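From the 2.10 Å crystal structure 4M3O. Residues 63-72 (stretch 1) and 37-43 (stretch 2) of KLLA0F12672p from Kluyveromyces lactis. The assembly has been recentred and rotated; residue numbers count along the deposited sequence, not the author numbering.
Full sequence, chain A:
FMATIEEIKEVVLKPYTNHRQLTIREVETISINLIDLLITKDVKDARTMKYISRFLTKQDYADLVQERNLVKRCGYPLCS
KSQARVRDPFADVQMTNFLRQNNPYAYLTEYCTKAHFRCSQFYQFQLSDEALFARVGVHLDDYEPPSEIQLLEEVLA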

# COMPACT_ATOMS: atom_id res chain seq x y z
N ASP A 63 -0.23 -8.46 -2.10
CA ASP A 63 -1.21 -8.93 -1.16
C ASP A 63 -2.22 -7.83 -0.79
O ASP A 63 -3.41 -8.12 -0.64
CB ASP A 63 -0.52 -9.45 0.12
CG ASP A 63 0.53 -10.59 -0.18
OD1 ASP A 63 0.49 -11.24 -1.24
OD2 ASP A 63 1.44 -10.79 0.66
N LEU A 64 -1.73 -6.58 -0.63
CA LEU A 64 -2.62 -5.43 -0.46
C LEU A 64 -3.72 -5.42 -1.54
O LEU A 64 -4.92 -5.24 -1.25
CB LEU A 64 -1.80 -4.13 -0.47
CG LEU A 64 -2.48 -2.79 -0.16
CD1 LEU A 64 -1.55 -1.60 -0.07
CD2 LEU A 64 -3.49 -2.43 -1.21
N VAL A 65 -3.31 -5.59 -2.78
CA VAL A 65 -4.21 -5.53 -3.89
C VAL A 65 -5.25 -6.65 -3.73
O VAL A 65 -6.41 -6.46 -3.99
CB VAL A 65 -3.42 -5.69 -5.23
CG1 VAL A 65 -4.32 -6.03 -6.41
CG2 VAL A 65 -2.60 -4.44 -5.55
N GLN A 66 -4.80 -7.84 -3.36
CA GLN A 66 -5.73 -8.98 -3.21
C GLN A 66 -6.77 -8.69 -2.11
O GLN A 66 -7.96 -8.80 -2.30
CB GLN A 66 -4.93 -10.21 -2.79
CG GLN A 66 -5.09 -11.37 -3.72
CD GLN A 66 -4.39 -11.15 -5.04
OE1 GLN A 66 -4.84 -10.40 -5.92
NE2 GLN A 66 -3.26 -11.85 -5.20
N GLU A 67 -6.29 -8.33 -0.94
CA GLU A 67 -7.16 -8.01 0.20
C GLU A 67 -8.12 -6.88 -0.14
O GLU A 67 -9.30 -6.93 0.24
CB GLU A 67 -6.30 -7.65 1.40
CG GLU A 67 -6.70 -8.17 2.73
CD GLU A 67 -6.81 -9.65 2.75
OE1 GLU A 67 -7.92 -10.11 2.99
OE2 GLU A 67 -5.80 -10.33 2.49
N ARG A 68 -7.66 -5.89 -0.92
CA ARG A 68 -8.58 -4.81 -1.33
C ARG A 68 -9.69 -5.33 -2.26
O ARG A 68 -10.89 -4.93 -2.14
CB ARG A 68 -7.84 -3.63 -1.96
CG ARG A 68 -7.18 -2.68 -0.95
CD ARG A 68 -6.34 -1.64 -1.65
NE ARG A 68 -7.10 -0.76 -2.53
CZ ARG A 68 -7.72 0.33 -2.11
NH1 ARG A 68 -7.70 0.65 -0.80
NH2 ARG A 68 -8.40 1.09 -3.00
N ASN A 69 -9.31 -6.19 -3.19
CA ASN A 69 -10.30 -6.79 -4.06
C ASN A 69 -11.40 -7.63 -3.28
O ASN A 69 -12.57 -7.57 -3.62
CB ASN A 69 -9.60 -7.67 -5.09
CG ASN A 69 -8.78 -6.88 -6.10
OD1 ASN A 69 -8.87 -5.63 -6.22
ND2 ASN A 69 -7.97 -7.60 -6.84
N LEU A 70 -11.00 -8.35 -2.25
CA LEU A 70 -11.93 -9.13 -1.40
C LEU A 70 -12.95 -8.28 -0.69
O LEU A 70 -13.95 -8.80 -0.26
CB LEU A 70 -11.20 -9.93 -0.32
CG LEU A 70 -10.25 -10.99 -0.85
CD1 LEU A 70 -9.44 -11.53 0.31
CD2 LEU A 70 -11.07 -12.11 -1.45
N VAL A 71 -12.68 -6.99 -0.51
CA VAL A 71 -13.69 -6.06 0.02
C VAL A 71 -14.22 -5.11 -1.10
O VAL A 71 -14.74 -4.01 -0.89
CB VAL A 71 -13.12 -5.30 1.23
CG1 VAL A 71 -14.19 -4.46 1.92
CG2 VAL A 71 -12.51 -6.29 2.23
N LYS A 72 -14.12 -5.60 -2.31
CA LYS A 72 -14.59 -4.91 -3.49
C LYS A 72 -13.96 -3.52 -3.73
O LYS A 72 -14.59 -2.61 -4.24
CB LYS A 72 -16.11 -4.88 -3.54
CG LYS A 72 -16.68 -6.29 -3.53
CD LYS A 72 -18.19 -6.27 -3.56
CE LYS A 72 -18.75 -7.58 -3.04
NZ LYS A 72 -20.22 -7.41 -2.95
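Stretch 2 (37-43) LLITKDV

Stretch 2 meets stretch 1 where its own helix runs out. Residues 37-40 are the last part of a helix that begins earlier in the chain; Lys41 leaves helical phi/psi, and the backbone at Asp42 and Val43 is extended. Stretch 1 continues a helix that begins earlier in the chain, with regular i to i+4 bonds such as Arg68 N to Leu64 O at 2.8 Å; Val71 and Lys72 lie outside it, in loop or turn, Lys72 with positive phi and psi. The final helical residues of stretch 2 run in roughly the same sense as the helix of stretch 1, and from Lys41 the chain turns back. The backbones come closest at Arg68 and Ile39, whose CA atoms lie 5.2 Å apart. The residues of stretch 1 that make contact, Leu64, Glu67, Arg68 and Val71, follow the three-and-four spacing that places side chains along one side of a helix.

The apolar part is built around Ile39, which has more of its surface covered by the other stretch than any other residue here. Ile39 CG2 lies 4.0 Å from Glu67 CB and 3.9 Å from Arg68 CG, so the aliphatic beginnings of two charged side chains serve as packing surface. At the end of the other branch, Ile39 CD1 lies 4.3 Å from Val71 CG2. Leu38, whose CA-to-CB bond points toward stretch 1, packs its CD1 4.0 Å from Leu64 CD1; Leu64 starts sideways, but its t,t rotamer brings the end of the chain nearer.

The polar part belongs to Arg68. Its CA-to-CB bond also points sideways, and chi angles m, t and p, with chi4 at 85°, carry the guanidinium to the end of the stretch 2 helix. There Arg68 NH1 donates to Leu38 O at 2.8 Å, the shortest contact between the stretches. Arg68 NH1 also donates to Asp42 OD1 at 3.1 Å, while Arg68 NH2 donates to Asp42 OD1, again at 3.1 Å, so a single carboxylate oxygen receives bonds from both terminal nitrogens in the salt bridge. Lys41 O is a near neighbour, 3.5 Å from Arg68 NH1, and all three oxygens stand at the guanidinium edge, near its plane.

The rule to read here is economy: one arginine ties the carbonyl near the end of a helix to a carboxylate just beyond it. The methylene part of Arg68 packs against Ile39, which lies between Leu38 and Asp42 in sequence, while Asp42 is buried with its charge matched. Thr40, by contrast, directs its CA-to-CB bond away and makes no contact.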

# COMPACT_ATOMS: atom_id res chain seq x y z
N LEU A 37 -5.47 -0.83 7.56
CA LEU A 37 -5.90 0.55 7.35
C LEU A 37 -6.16 0.77 5.88
O LEU A 37 -7.14 1.42 5.49
CB LEU A 37 -4.83 1.55 7.80
CG LEU A 37 -5.29 3.02 7.73
CD1 LEU A 37 -6.52 3.23 8.61
CD2 LEU A 37 -4.16 3.94 8.17
N LEU A 38 -5.31 0.18 5.02
CA LEU A 38 -5.47 0.46 3.57
C LEU A 38 -6.54 -0.38 2.85
O LEU A 38 -6.74 -0.24 1.65
CB LEU A 38 -4.12 0.32 2.87
CG LEU A 38 -3.06 1.28 3.44
CD1 LEU A 38 -1.69 1.09 2.84
CD2 LEU A 38 -3.53 2.72 3.30
N ILE A 39 -7.21 -1.25 3.58
CA ILE A 39 -8.41 -1.93 3.04
C ILE A 39 -9.74 -1.34 3.55
O ILE A 39 -10.78 -1.50 2.88
CB ILE A 39 -8.39 -3.44 3.29
CG1 ILE A 39 -8.59 -3.72 4.77
CG2 ILE A 39 -7.09 -4.00 2.73
CD1 ILE A 39 -9.72 -4.69 5.05
N THR A 40 -9.69 -0.67 4.71
CA THR A 40 -10.82 0.05 5.28
C THR A 40 -10.95 1.39 4.62
O THR A 40 -12.07 1.85 4.43
CB THR A 40 -10.69 0.20 6.80
OG1 THR A 40 -9.37 0.65 7.15
CG2 THR A 40 -10.88 -1.11 7.43
N LYS A 41 -9.81 1.98 4.21
CA LYS A 41 -9.74 3.34 3.63
C LYS A 41 -8.85 3.36 2.39
O LYS A 41 -8.03 2.44 2.21
CB LYS A 41 -9.12 4.32 4.63
CG LYS A 41 -9.94 4.47 5.88
CD LYS A 41 -9.22 5.30 6.93
CE LYS A 41 -10.20 5.61 8.06
NZ LYS A 41 -9.70 6.70 8.94
N ASP A 42 -9.00 4.41 1.57
CA ASP A 42 -8.18 4.60 0.38
C ASP A 42 -7.21 5.67 0.73
O ASP A 42 -7.45 6.43 1.65
CB ASP A 42 -9.03 4.95 -0.82
CG ASP A 42 -10.19 3.95 -1.03
OD1 ASP A 42 -9.99 2.73 -0.87
OD2 ASP A 42 -11.30 4.39 -1.39
N VAL A 43 -6.11 5.74 -0.02
CA VAL A 43 -5.02 6.68 0.23
C VAL A 43 -5.38 8.03 -0.36
O VAL A 43 -5.83 8.14 -1.48
CB VAL A 43 -3.71 6.20 -0.40
CG1 VAL A 43 -2.69 7.33 -0.42
CG2 VAL A 43 -3.21 4.95 0.33